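Local coordinates for periplasmic molybdate-binding protein (Azotobacter vinelandii, PDB 1ATG) that binds tungstate in a pocket between its two domains and takes molybdate as well, probably delivering the oxyanion to an ABC transporter, at residues L2-A7 and Y49-S54. Residues are numbered along the deposited sequence; the frame is centred on the assembly and turned at random.
Sequences LKVVTA and YNVFFS. With WO4 (tungstate(VI)ion), chain B; EDO (1,2-ethanediol), chain F.
Torsions on both sides set up the meeting of Tyr-49 with Val-5: in the tyrosine CG lies anti to the carbonyl carbon (chi1 -68°) and chi2 (-60°) turns the ring, while in the valine CG1 sits between the backbone N and the carbonyl carbon (chi1 64°), out over that ring. The two side chains cross at about a right angle, with Val-5 CB over the ring centre, 3.6 Å from the centroid, in a CH-pi contact almost exactly on the ring normal. Val-5 CG1 reaches toward CD2 and also touches CD1 of Phe-52, whose edge faces Val-5 O. Tyr-49 OH is hydrogen-bonded to O1 of a 1,2-ethanediol at 2.6 Å; either could be the donor. An alanine in place of Tyr-49 would probably leave Val-5 CB and CG1 without their aromatic cover and the ethanediol O1 without its phenolic partner. The backbones illustrate parallel pairing in the alpha/beta domain of a periplasmic binding protein: strand 2-7, flanked on its other side by strand 29-34, bonds alternately to strand 51-53, with Val-5 N 2.9 Å from Val-51 O and Phe-53 N 2.9 Å from Val-5 O. Just ahead of strand 51-53, Asn-50 grips Lys-3 twice: its side-chain OD1 accepts from Lys-3 N (2.8 Å) on an in-plane lone pair, and its backbone N donates to Lys-3 O. Lys-3 O receives a second, weak bond from Val-51 N. On the sheet face bearing Val-4, Val-51 and Phe-53, Val-4 CG1 abuts the edge of the Phe-53 ring, 3.4 Å from CE2, and helix 203-212 covers Val-51 and Phe-53. At the C-terminal end of strand 2-7, Ala-7 N bonds to Phe-53 O at 2.8 Å, and Ala-7 CB lies 3.4 Å from tungstate O2, lining the anion pocket where Thr-8, Asn-9 and Ser-36 donate hydrogen bonds.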
loop_
_atom_site.group_PDB
_atom_site.type_symbol
_atom_site.label_atom_id
_atom_site.label_comp_id
_atom_site.label_asym_id
_atom_site.label_seq_id
_atom_site.Cartn_x
_atom_site.Cartn_y
_atom_site.Cartn_z
ATOM N N LEU A 2 6.214 -17.979 -10.778
ATOM C CA LEU A 2 5.142 -17.486 -9.928
ATOM C C LEU A 2 4.628 -16.129 -10.411
ATOM O O LEU A 2 5.433 -15.243 -10.682
ATOM C CB LEU A 2 5.650 -17.384 -8.486
ATOM C CG LEU A 2 4.629 -17.393 -7.356
ATOM C CD1 LEU A 2 3.960 -18.750 -7.241
ATOM C CD2 LEU A 2 5.298 -17.002 -6.039
ATOM N N LYS A 3 3.310 -16.023 -10.507
ATOM C CA LYS A 3 2.692 -14.759 -10.917
ATOM C C LYS A 3 2.077 -14.115 -9.675
ATOM O O LYS A 3 1.162 -14.660 -9.087
ATOM C CB LYS A 3 1.639 -14.994 -11.997
ATOM C CG LYS A 3 2.225 -15.631 -13.255
ATOM C CD LYS A 3 1.137 -16.196 -14.157
ATOM C CE LYS A 3 0.507 -17.452 -13.585
ATOM N NZ LYS A 3 -0.658 -17.922 -14.389
ATOM N N VAL A 4 2.685 -12.993 -9.272
ATOM C CA VAL A 4 2.262 -12.303 -8.058
ATOM C C VAL A 4 1.700 -10.915 -8.370
ATOM O O VAL A 4 2.351 -10.155 -9.072
ATOM C CB VAL A 4 3.465 -12.155 -7.104
ATOM C CG1 VAL A 4 3.097 -11.417 -5.824
ATOM C CG2 VAL A 4 4.035 -13.527 -6.751
ATOM N N VAL A 5 0.532 -10.652 -7.821
ATOM C CA VAL A 5 -0.112 -9.349 -7.992
ATOM C C VAL A 5 -0.138 -8.644 -6.640
ATOM O O VAL A 5 -0.418 -9.242 -5.608
ATOM C CB VAL A 5 -1.513 -9.473 -8.603
ATOM C CG1 VAL A 5 -2.454 -10.231 -7.689
ATOM C CG2 VAL A 5 -2.066 -8.096 -8.967
ATOM N N THR A 6 0.190 -7.359 -6.670
ATOM C CA THR A 6 0.244 -6.583 -5.441
ATOM C C THR A 6 -0.511 -5.270 -5.529
ATOM O O THR A 6 -0.523 -4.590 -6.551
ATOM C CB THR A 6 1.700 -6.310 -5.033
ATOM O OG1 THR A 6 1.727 -5.630 -3.763
ATOM C CG2 THR A 6 2.463 -5.435 -6.021
ATOM N N ALA A 7 -1.086 -4.893 -4.401
ATOM C CA ALA A 7 -1.579 -3.531 -4.180
ATOM C C ALA A 7 -0.398 -2.619 -4.481
ATOM O O ALA A 7 0.756 -2.906 -4.117
ATOM C CB ALA A 7 -2.031 -3.398 -2.742
ATOM N N TYR A 49 -3.512 -15.321 -11.367
ATOM C CA TYR A 49 -2.419 -14.971 -10.465
ATOM C C TYR A 49 -2.279 -16.115 -9.458
ATOM O O TYR A 49 -3.246 -16.816 -9.171
ATOM C CB TYR A 49 -2.693 -13.662 -9.734
ATOM C CG TYR A 49 -2.690 -12.433 -10.617
ATOM C CD1 TYR A 49 -1.556 -12.097 -11.332
ATOM C CD2 TYR A 49 -3.805 -11.612 -10.730
ATOM C CE1 TYR A 49 -1.511 -10.978 -12.145
ATOM C CE2 TYR A 49 -3.767 -10.479 -11.530
ATOM C CZ TYR A 49 -2.631 -10.178 -12.236
ATOM O OH TYR A 49 -2.589 -9.055 -13.038
ATOM N N ASN A 50 -1.081 -16.268 -8.908
ATOM C CA ASN A 50 -0.829 -17.289 -7.905
ATOM C C ASN A 50 -0.958 -16.758 -6.482
ATOM O O ASN A 50 -1.423 -17.438 -5.581
ATOM C CB ASN A 50 0.586 -17.863 -8.090
ATOM C CG ASN A 50 0.709 -18.524 -9.460
ATOM O OD1 ASN A 50 1.599 -18.220 -10.226
ATOM N ND2 ASN A 50 -0.235 -19.420 -9.710
ATOM N N VAL A 51 -0.491 -15.516 -6.283
ATOM C CA VAL A 51 -0.451 -14.867 -4.980
ATOM C C VAL A 51 -0.933 -13.409 -5.113
ATOM O O VAL A 51 -0.588 -12.755 -6.088
ATOM C CB VAL A 51 0.988 -14.848 -4.422
ATOM C CG1 VAL A 51 1.126 -14.024 -3.145
ATOM C CG2 VAL A 51 1.534 -16.249 -4.155
ATOM N N PHE A 52 -1.672 -12.971 -4.108
ATOM C CA PHE A 52 -2.172 -11.606 -4.046
ATOM C C PHE A 52 -1.770 -10.983 -2.700
ATOM O O PHE A 52 -2.104 -11.500 -1.653
ATOM C CB PHE A 52 -3.693 -11.589 -4.190
ATOM C CG PHE A 52 -4.416 -10.305 -3.914
ATOM C CD1 PHE A 52 -3.943 -9.047 -4.262
ATOM C CD2 PHE A 52 -5.654 -10.376 -3.292
ATOM C CE1 PHE A 52 -4.687 -7.911 -3.978
ATOM C CE2 PHE A 52 -6.400 -9.239 -3.021
ATOM C CZ PHE A 52 -5.914 -8.000 -3.371
ATOM N N PHE A 53 -1.103 -9.826 -2.800
ATOM C CA PHE A 53 -0.785 -8.972 -1.670
ATOM C C PHE A 53 -1.758 -7.780 -1.687
ATOM O O PHE A 53 -1.671 -6.925 -2.578
ATOM C CB PHE A 53 0.641 -8.436 -1.742
ATOM C CG PHE A 53 1.681 -9.496 -1.525
ATOM C CD1 PHE A 53 2.003 -9.946 -0.262
ATOM C CD2 PHE A 53 2.335 -10.050 -2.613
ATOM C CE1 PHE A 53 2.946 -10.933 -0.063
ATOM C CE2 PHE A 53 3.301 -11.036 -2.430
ATOM C CZ PHE A 53 3.600 -11.471 -1.151
ATOM N N SER A 54 -2.675 -7.764 -0.737
ATOM C CA SER A 54 -3.603 -6.633 -0.670
ATOM C C SER A 54 -3.065 -5.529 0.240
ATOM O O SER A 54 -2.160 -5.815 1.063
ATOM C CB SER A 54 -4.944 -7.117 -0.121
ATOM O OG SER A 54 -5.901 -6.074 -0.234
HETATM W W WO4 B . -3.349 0.598 -2.594
HETATM O O1 WO4 B . -3.153 1.540 -4.087
HETATM O O2 WO4 B . -1.834 -0.040 -2.056
HETATM O O3 WO4 B . -4.000 1.601 -1.292
HETATM O O4 WO4 B . -4.466 -0.755 -2.837
HETATM C C1 EDO F . -3.366 -5.614 -11.998
HETATM O O1 EDO F . -3.889 -7.052 -12.050
HETATM C C2 EDO F . -2.835 -5.045 -13.323
HETATM O O2 EDO F . -3.982 -5.105 -14.389
#